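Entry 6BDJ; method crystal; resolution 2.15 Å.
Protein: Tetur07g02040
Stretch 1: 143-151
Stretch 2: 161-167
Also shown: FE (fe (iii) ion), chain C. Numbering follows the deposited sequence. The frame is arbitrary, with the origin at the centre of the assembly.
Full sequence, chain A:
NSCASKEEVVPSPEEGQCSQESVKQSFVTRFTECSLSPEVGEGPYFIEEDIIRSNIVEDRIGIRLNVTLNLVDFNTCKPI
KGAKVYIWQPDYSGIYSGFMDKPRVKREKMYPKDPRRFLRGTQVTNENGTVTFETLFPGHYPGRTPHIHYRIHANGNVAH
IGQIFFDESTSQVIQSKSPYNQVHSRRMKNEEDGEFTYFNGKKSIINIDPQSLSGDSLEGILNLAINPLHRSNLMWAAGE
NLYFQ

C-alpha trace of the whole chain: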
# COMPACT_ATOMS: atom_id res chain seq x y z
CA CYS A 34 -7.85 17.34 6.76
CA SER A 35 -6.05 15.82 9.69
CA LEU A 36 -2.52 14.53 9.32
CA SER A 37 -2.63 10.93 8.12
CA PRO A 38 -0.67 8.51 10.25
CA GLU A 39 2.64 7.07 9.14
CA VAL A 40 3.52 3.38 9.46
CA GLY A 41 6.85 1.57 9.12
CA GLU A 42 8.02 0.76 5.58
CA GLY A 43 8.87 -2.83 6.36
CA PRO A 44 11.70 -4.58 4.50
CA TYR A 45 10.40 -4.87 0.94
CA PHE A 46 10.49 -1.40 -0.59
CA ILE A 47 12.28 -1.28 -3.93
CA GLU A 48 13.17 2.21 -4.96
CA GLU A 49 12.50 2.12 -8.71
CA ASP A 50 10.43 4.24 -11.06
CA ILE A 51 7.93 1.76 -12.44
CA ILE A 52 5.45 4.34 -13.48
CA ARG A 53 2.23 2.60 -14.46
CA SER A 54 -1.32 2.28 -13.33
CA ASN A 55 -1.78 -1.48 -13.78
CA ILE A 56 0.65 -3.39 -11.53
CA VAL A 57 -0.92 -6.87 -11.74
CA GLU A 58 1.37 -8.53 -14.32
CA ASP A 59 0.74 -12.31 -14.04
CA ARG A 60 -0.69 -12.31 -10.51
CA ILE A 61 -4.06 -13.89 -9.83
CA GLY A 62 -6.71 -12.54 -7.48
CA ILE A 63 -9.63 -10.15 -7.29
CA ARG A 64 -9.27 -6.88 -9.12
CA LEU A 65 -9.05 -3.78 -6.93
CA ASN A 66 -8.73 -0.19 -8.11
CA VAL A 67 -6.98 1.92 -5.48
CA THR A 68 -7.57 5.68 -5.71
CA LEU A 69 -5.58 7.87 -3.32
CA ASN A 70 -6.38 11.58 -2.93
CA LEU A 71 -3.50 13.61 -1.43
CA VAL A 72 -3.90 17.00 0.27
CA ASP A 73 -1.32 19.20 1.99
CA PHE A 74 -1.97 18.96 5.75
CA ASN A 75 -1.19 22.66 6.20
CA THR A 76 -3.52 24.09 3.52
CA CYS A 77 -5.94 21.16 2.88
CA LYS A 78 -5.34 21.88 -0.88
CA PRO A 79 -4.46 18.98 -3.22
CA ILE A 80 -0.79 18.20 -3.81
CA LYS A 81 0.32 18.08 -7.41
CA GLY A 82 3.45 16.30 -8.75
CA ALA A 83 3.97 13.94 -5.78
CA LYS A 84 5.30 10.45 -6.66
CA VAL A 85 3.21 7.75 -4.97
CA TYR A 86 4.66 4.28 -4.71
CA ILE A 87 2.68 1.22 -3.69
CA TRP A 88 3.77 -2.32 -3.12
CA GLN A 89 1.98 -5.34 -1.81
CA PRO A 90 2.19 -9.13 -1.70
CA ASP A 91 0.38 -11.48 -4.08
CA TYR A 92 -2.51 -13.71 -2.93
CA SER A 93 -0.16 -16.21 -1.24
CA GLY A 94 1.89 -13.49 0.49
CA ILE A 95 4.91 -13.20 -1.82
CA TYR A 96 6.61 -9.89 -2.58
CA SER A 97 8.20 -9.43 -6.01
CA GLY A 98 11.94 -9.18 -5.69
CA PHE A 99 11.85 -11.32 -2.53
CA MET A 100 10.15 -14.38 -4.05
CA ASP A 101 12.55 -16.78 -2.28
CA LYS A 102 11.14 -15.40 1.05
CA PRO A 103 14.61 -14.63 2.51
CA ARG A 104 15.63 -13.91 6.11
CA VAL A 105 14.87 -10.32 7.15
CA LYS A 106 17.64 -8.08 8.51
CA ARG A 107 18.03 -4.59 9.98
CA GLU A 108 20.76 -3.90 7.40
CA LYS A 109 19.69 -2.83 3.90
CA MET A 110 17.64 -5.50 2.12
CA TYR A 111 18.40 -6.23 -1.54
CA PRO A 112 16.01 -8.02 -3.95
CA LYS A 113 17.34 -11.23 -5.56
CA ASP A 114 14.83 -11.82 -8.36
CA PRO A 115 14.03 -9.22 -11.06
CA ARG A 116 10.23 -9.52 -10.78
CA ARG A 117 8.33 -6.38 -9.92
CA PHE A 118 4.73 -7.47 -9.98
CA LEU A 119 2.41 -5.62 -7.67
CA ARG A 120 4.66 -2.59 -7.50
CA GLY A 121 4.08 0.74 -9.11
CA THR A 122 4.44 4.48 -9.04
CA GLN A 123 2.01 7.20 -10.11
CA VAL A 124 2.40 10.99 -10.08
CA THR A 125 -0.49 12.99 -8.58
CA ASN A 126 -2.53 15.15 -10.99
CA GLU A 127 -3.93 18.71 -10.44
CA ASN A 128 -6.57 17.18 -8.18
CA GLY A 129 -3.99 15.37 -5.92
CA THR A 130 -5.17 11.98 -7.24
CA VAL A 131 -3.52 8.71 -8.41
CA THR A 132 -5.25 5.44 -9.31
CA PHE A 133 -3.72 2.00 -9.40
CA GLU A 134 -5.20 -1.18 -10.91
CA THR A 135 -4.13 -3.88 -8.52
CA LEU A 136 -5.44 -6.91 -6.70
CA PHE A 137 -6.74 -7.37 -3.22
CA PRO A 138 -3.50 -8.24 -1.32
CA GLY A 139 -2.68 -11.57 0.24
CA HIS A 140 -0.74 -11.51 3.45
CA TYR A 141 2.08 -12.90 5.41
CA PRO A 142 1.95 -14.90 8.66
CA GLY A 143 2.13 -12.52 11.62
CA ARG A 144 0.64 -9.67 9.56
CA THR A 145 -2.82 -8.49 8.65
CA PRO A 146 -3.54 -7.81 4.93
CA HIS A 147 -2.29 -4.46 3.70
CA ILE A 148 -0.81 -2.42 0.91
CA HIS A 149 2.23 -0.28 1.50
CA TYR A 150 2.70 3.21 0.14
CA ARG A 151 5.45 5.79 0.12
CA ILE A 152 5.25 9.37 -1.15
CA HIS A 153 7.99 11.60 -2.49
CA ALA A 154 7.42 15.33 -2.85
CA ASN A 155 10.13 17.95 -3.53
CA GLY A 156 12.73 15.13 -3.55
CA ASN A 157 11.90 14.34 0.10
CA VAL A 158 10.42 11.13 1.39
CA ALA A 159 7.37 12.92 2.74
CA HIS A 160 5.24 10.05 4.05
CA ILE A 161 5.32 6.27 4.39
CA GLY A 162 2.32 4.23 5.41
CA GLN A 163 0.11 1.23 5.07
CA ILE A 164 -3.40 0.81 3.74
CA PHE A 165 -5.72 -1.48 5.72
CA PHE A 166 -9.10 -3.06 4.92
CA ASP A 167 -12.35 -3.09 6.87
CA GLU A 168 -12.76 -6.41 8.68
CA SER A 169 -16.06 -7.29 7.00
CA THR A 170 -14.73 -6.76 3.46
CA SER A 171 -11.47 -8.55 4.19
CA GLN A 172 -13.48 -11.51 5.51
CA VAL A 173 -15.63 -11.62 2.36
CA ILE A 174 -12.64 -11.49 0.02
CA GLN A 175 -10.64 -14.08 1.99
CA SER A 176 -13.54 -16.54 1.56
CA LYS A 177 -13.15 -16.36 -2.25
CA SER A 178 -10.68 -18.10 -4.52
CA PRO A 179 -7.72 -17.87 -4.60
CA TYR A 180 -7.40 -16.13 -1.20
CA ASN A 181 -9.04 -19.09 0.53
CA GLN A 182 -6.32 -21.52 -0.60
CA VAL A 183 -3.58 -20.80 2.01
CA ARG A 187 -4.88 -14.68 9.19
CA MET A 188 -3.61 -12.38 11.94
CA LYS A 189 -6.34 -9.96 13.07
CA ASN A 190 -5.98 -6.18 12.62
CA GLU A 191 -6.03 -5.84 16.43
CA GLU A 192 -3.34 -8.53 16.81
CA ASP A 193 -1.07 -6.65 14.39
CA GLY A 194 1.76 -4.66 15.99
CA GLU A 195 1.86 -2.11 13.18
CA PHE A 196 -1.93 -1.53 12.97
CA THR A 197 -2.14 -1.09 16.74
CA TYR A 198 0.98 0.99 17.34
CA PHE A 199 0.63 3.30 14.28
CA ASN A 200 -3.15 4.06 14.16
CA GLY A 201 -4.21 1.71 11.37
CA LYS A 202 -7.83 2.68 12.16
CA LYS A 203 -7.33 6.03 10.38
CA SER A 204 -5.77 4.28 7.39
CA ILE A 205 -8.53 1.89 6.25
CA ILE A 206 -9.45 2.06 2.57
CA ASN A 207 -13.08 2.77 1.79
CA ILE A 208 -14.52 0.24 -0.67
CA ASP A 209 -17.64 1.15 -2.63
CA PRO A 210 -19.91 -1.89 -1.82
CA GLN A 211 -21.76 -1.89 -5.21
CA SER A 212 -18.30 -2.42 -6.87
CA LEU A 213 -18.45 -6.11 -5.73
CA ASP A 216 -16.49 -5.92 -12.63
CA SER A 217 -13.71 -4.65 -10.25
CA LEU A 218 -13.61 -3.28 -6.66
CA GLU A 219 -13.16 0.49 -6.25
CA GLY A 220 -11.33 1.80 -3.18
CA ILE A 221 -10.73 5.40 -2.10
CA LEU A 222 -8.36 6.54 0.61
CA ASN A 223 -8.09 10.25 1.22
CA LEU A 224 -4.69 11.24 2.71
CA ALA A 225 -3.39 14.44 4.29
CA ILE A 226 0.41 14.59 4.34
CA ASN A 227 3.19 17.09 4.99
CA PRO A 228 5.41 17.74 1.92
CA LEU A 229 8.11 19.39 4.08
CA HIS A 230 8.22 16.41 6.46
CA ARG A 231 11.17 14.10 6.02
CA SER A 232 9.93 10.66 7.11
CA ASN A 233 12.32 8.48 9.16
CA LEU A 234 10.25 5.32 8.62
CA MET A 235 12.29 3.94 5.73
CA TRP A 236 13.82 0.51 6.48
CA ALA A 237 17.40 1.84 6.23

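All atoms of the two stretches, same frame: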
# COMPACT_ATOMS: atom_id res chain seq x y z
N GLY A 143 1.70 -13.54 10.65
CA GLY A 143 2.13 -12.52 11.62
C GLY A 143 1.87 -11.09 11.13
O GLY A 143 2.43 -10.14 11.68
N ARG A 144 1.05 -10.96 10.08
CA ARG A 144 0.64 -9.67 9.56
C ARG A 144 -0.78 -9.75 9.02
O ARG A 144 -1.21 -10.74 8.44
CB ARG A 144 1.55 -9.20 8.42
CG ARG A 144 2.95 -8.76 8.85
CD ARG A 144 2.95 -7.59 9.84
NE ARG A 144 1.91 -6.58 9.60
CZ ARG A 144 2.07 -5.46 8.89
NH1 ARG A 144 1.05 -4.62 8.77
NH2 ARG A 144 3.23 -5.17 8.30
N THR A 145 -1.49 -8.65 9.19
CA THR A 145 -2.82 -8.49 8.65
C THR A 145 -2.68 -7.99 7.19
O THR A 145 -1.64 -7.41 6.84
CB THR A 145 -3.63 -7.54 9.55
OG1 THR A 145 -4.96 -7.36 9.03
CG2 THR A 145 -2.91 -6.18 9.75
N PRO A 146 -3.71 -8.21 6.35
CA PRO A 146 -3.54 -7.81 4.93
C PRO A 146 -3.40 -6.31 4.80
O PRO A 146 -4.07 -5.56 5.49
CB PRO A 146 -4.83 -8.29 4.26
CG PRO A 146 -5.38 -9.34 5.16
CD PRO A 146 -4.95 -8.96 6.55
N HIS A 147 -2.52 -5.87 3.92
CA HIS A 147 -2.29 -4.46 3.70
C HIS A 147 -1.58 -4.20 2.41
O HIS A 147 -0.98 -5.11 1.82
CB HIS A 147 -1.40 -3.93 4.80
CG HIS A 147 -0.09 -4.64 4.88
ND1 HIS A 147 0.06 -5.84 5.53
CD2 HIS A 147 1.12 -4.33 4.37
CE1 HIS A 147 1.32 -6.22 5.46
NE2 HIS A 147 1.98 -5.35 4.71
N ILE A 148 -1.60 -2.93 2.02
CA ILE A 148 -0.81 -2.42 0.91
C ILE A 148 0.06 -1.31 1.45
O ILE A 148 -0.44 -0.39 2.13
CB ILE A 148 -1.71 -1.84 -0.19
CG1 ILE A 148 -2.58 -2.95 -0.81
CG2 ILE A 148 -0.87 -1.17 -1.29
CD1 ILE A 148 -3.68 -2.47 -1.76
N HIS A 149 1.34 -1.36 1.14
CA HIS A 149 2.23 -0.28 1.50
C HIS A 149 2.18 0.85 0.52
O HIS A 149 1.89 0.63 -0.66
CB HIS A 149 3.65 -0.73 1.48
CG HIS A 149 3.98 -1.76 2.47
ND1 HIS A 149 4.56 -1.46 3.69
CD2 HIS A 149 3.86 -3.10 2.41
CE1 HIS A 149 4.78 -2.58 4.34
NE2 HIS A 149 4.37 -3.59 3.59
N TYR A 150 2.58 2.03 0.99
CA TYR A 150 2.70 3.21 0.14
C TYR A 150 3.76 4.14 0.69
O TYR A 150 3.97 4.22 1.90
CB TYR A 150 1.36 3.93 -0.04
CG TYR A 150 0.92 4.75 1.14
CD1 TYR A 150 0.18 4.18 2.17
CD2 TYR A 150 1.24 6.09 1.24
CE1 TYR A 150 -0.22 4.93 3.27
CE2 TYR A 150 0.86 6.84 2.33
CZ TYR A 150 0.13 6.26 3.35
OH TYR A 150 -0.25 7.05 4.43
N ARG A 151 4.42 4.84 -0.22
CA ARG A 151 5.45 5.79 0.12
C ARG A 151 5.37 6.93 -0.86
O ARG A 151 5.19 6.71 -2.06
CB ARG A 151 6.81 5.10 0.04
CG ARG A 151 8.00 6.02 -0.01
CD ARG A 151 9.26 5.24 0.39
NE ARG A 151 10.45 5.92 -0.06
CZ ARG A 151 11.71 5.69 0.31
NH1 ARG A 151 12.03 4.77 1.23
NH2 ARG A 151 12.69 6.42 -0.24
N ILE A 161 5.32 7.71 4.60
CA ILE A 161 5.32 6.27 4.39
C ILE A 161 4.19 5.72 5.24
O ILE A 161 4.03 6.08 6.42
CB ILE A 161 6.63 5.61 4.85
CG1 ILE A 161 7.80 6.08 4.00
CG2 ILE A 161 6.52 4.08 4.82
CD1 ILE A 161 9.17 5.72 4.55
N GLY A 162 3.42 4.82 4.67
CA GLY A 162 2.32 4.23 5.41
C GLY A 162 1.88 2.90 4.88
O GLY A 162 2.60 2.24 4.10
N GLN A 163 0.73 2.49 5.40
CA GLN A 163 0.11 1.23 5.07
C GLN A 163 -1.38 1.43 4.99
O GLN A 163 -1.96 2.15 5.79
CB GLN A 163 0.45 0.17 6.10
CG GLN A 163 1.90 -0.26 6.01
CD GLN A 163 2.28 -1.40 6.94
OE1 GLN A 163 1.42 -2.20 7.35
NE2 GLN A 163 3.56 -1.49 7.27
N ILE A 164 -1.98 0.78 4.00
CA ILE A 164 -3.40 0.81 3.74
C ILE A 164 -3.99 -0.48 4.31
O ILE A 164 -3.52 -1.58 4.00
CB ILE A 164 -3.67 0.88 2.23
CG1 ILE A 164 -2.96 2.09 1.62
CG2 ILE A 164 -5.16 0.94 1.95
CD1 ILE A 164 -2.91 2.13 0.12
N PHE A 165 -5.02 -0.35 5.12
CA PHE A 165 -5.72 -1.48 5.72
C PHE A 165 -7.12 -1.60 5.14
O PHE A 165 -7.62 -0.70 4.49
CB PHE A 165 -5.73 -1.32 7.24
CG PHE A 165 -4.34 -1.29 7.83
CD1 PHE A 165 -3.63 -2.46 7.97
CD2 PHE A 165 -3.73 -0.10 8.19
CE1 PHE A 165 -2.33 -2.46 8.49
CE2 PHE A 165 -2.44 -0.08 8.71
CZ PHE A 165 -1.74 -1.26 8.88
N PHE A 166 -7.75 -2.74 5.41
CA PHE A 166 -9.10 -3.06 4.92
C PHE A 166 -10.06 -3.26 6.07
O PHE A 166 -9.67 -3.73 7.16
CB PHE A 166 -9.03 -4.28 4.02
CG PHE A 166 -8.16 -4.06 2.83
CD1 PHE A 166 -8.69 -3.50 1.68
CD2 PHE A 166 -6.80 -4.29 2.89
CE1 PHE A 166 -7.89 -3.25 0.56
CE2 PHE A 166 -5.99 -4.03 1.79
CZ PHE A 166 -6.54 -3.51 0.62
N ASP A 167 -11.33 -2.90 5.83
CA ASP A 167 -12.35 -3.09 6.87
C ASP A 167 -12.55 -4.58 7.05
O ASP A 167 -12.42 -5.34 6.07
CB ASP A 167 -13.65 -2.33 6.55
CG ASP A 167 -14.41 -2.92 5.38
OD1 ASP A 167 -13.96 -2.73 4.23
OD2 ASP A 167 -15.45 -3.60 5.62
FE FE C . 4.26 -5.90 3.94
O HOH W 1 4.93 1.09 4.57
O HOH W 2 6.38 -5.75 4.38

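The strand parts of the two stretches run antiparallel, as neighbours in one sheet. Their axes come within 4.6 Å, with 150° between the chain directions. Two pairs carry the hydrogen bonds. Ile 148 N donates to Ile 164 O at 3.1 Å, and Ile 164 N returns a bond to Ile 148 O at 2.7 Å. Tyr 150 N bonds to Gly 162 O at 3.1 Å, and Gly 162 N to Tyr 150 O at 2.9 Å. His 149 with Gln 163 and Arg 151 with Ile 161 are the non-hydrogen-bonded pairs; their CA atoms lie closer, at 4.4 and 4.3 Å.

Side chains alternate between the two faces. Ile 148, Tyr 150 and Ile 164 share one face, which is apolar where they meet. Ile 148 CG2 lies 4.1 Å from Ile 164 CD1, and Tyr 150 CD1 lies 3.8 Å from Ile 164 CG1. Ile 148 CD1 also reaches Phe 166 CZ at 3.9 Å, at the edge of that ring. Gly 162 CA sits over one face of the Tyr 150 ring. A CB on Gly 162 would lie 2.5 Å from Tyr 150 OH, a clash, so the missing side chain makes room for the tyrosine.

His 149, Arg 151, Ile 161 and Gln 163 occupy the other face. Arg 144 NH1 donates a nearly straight hydrogen bond to Gln 163 OE1 at 2.8 Å. The same oxygen lies over one face of the His 147 ring.

The iron is bound by His 147 NE2 at 2.5 Å, His 149 NE2 at 2.3 Å, a water and one atom from elsewhere in the structure. His 147 ND1 donates to Thr 145 O at 2.7 Å. His 149 ND1 donates to the oxygen of a second water at 2.7 Å, which donates to Gly 162 O at 2.6 Å. This bridge links a metal ligand to the neighbouring strand.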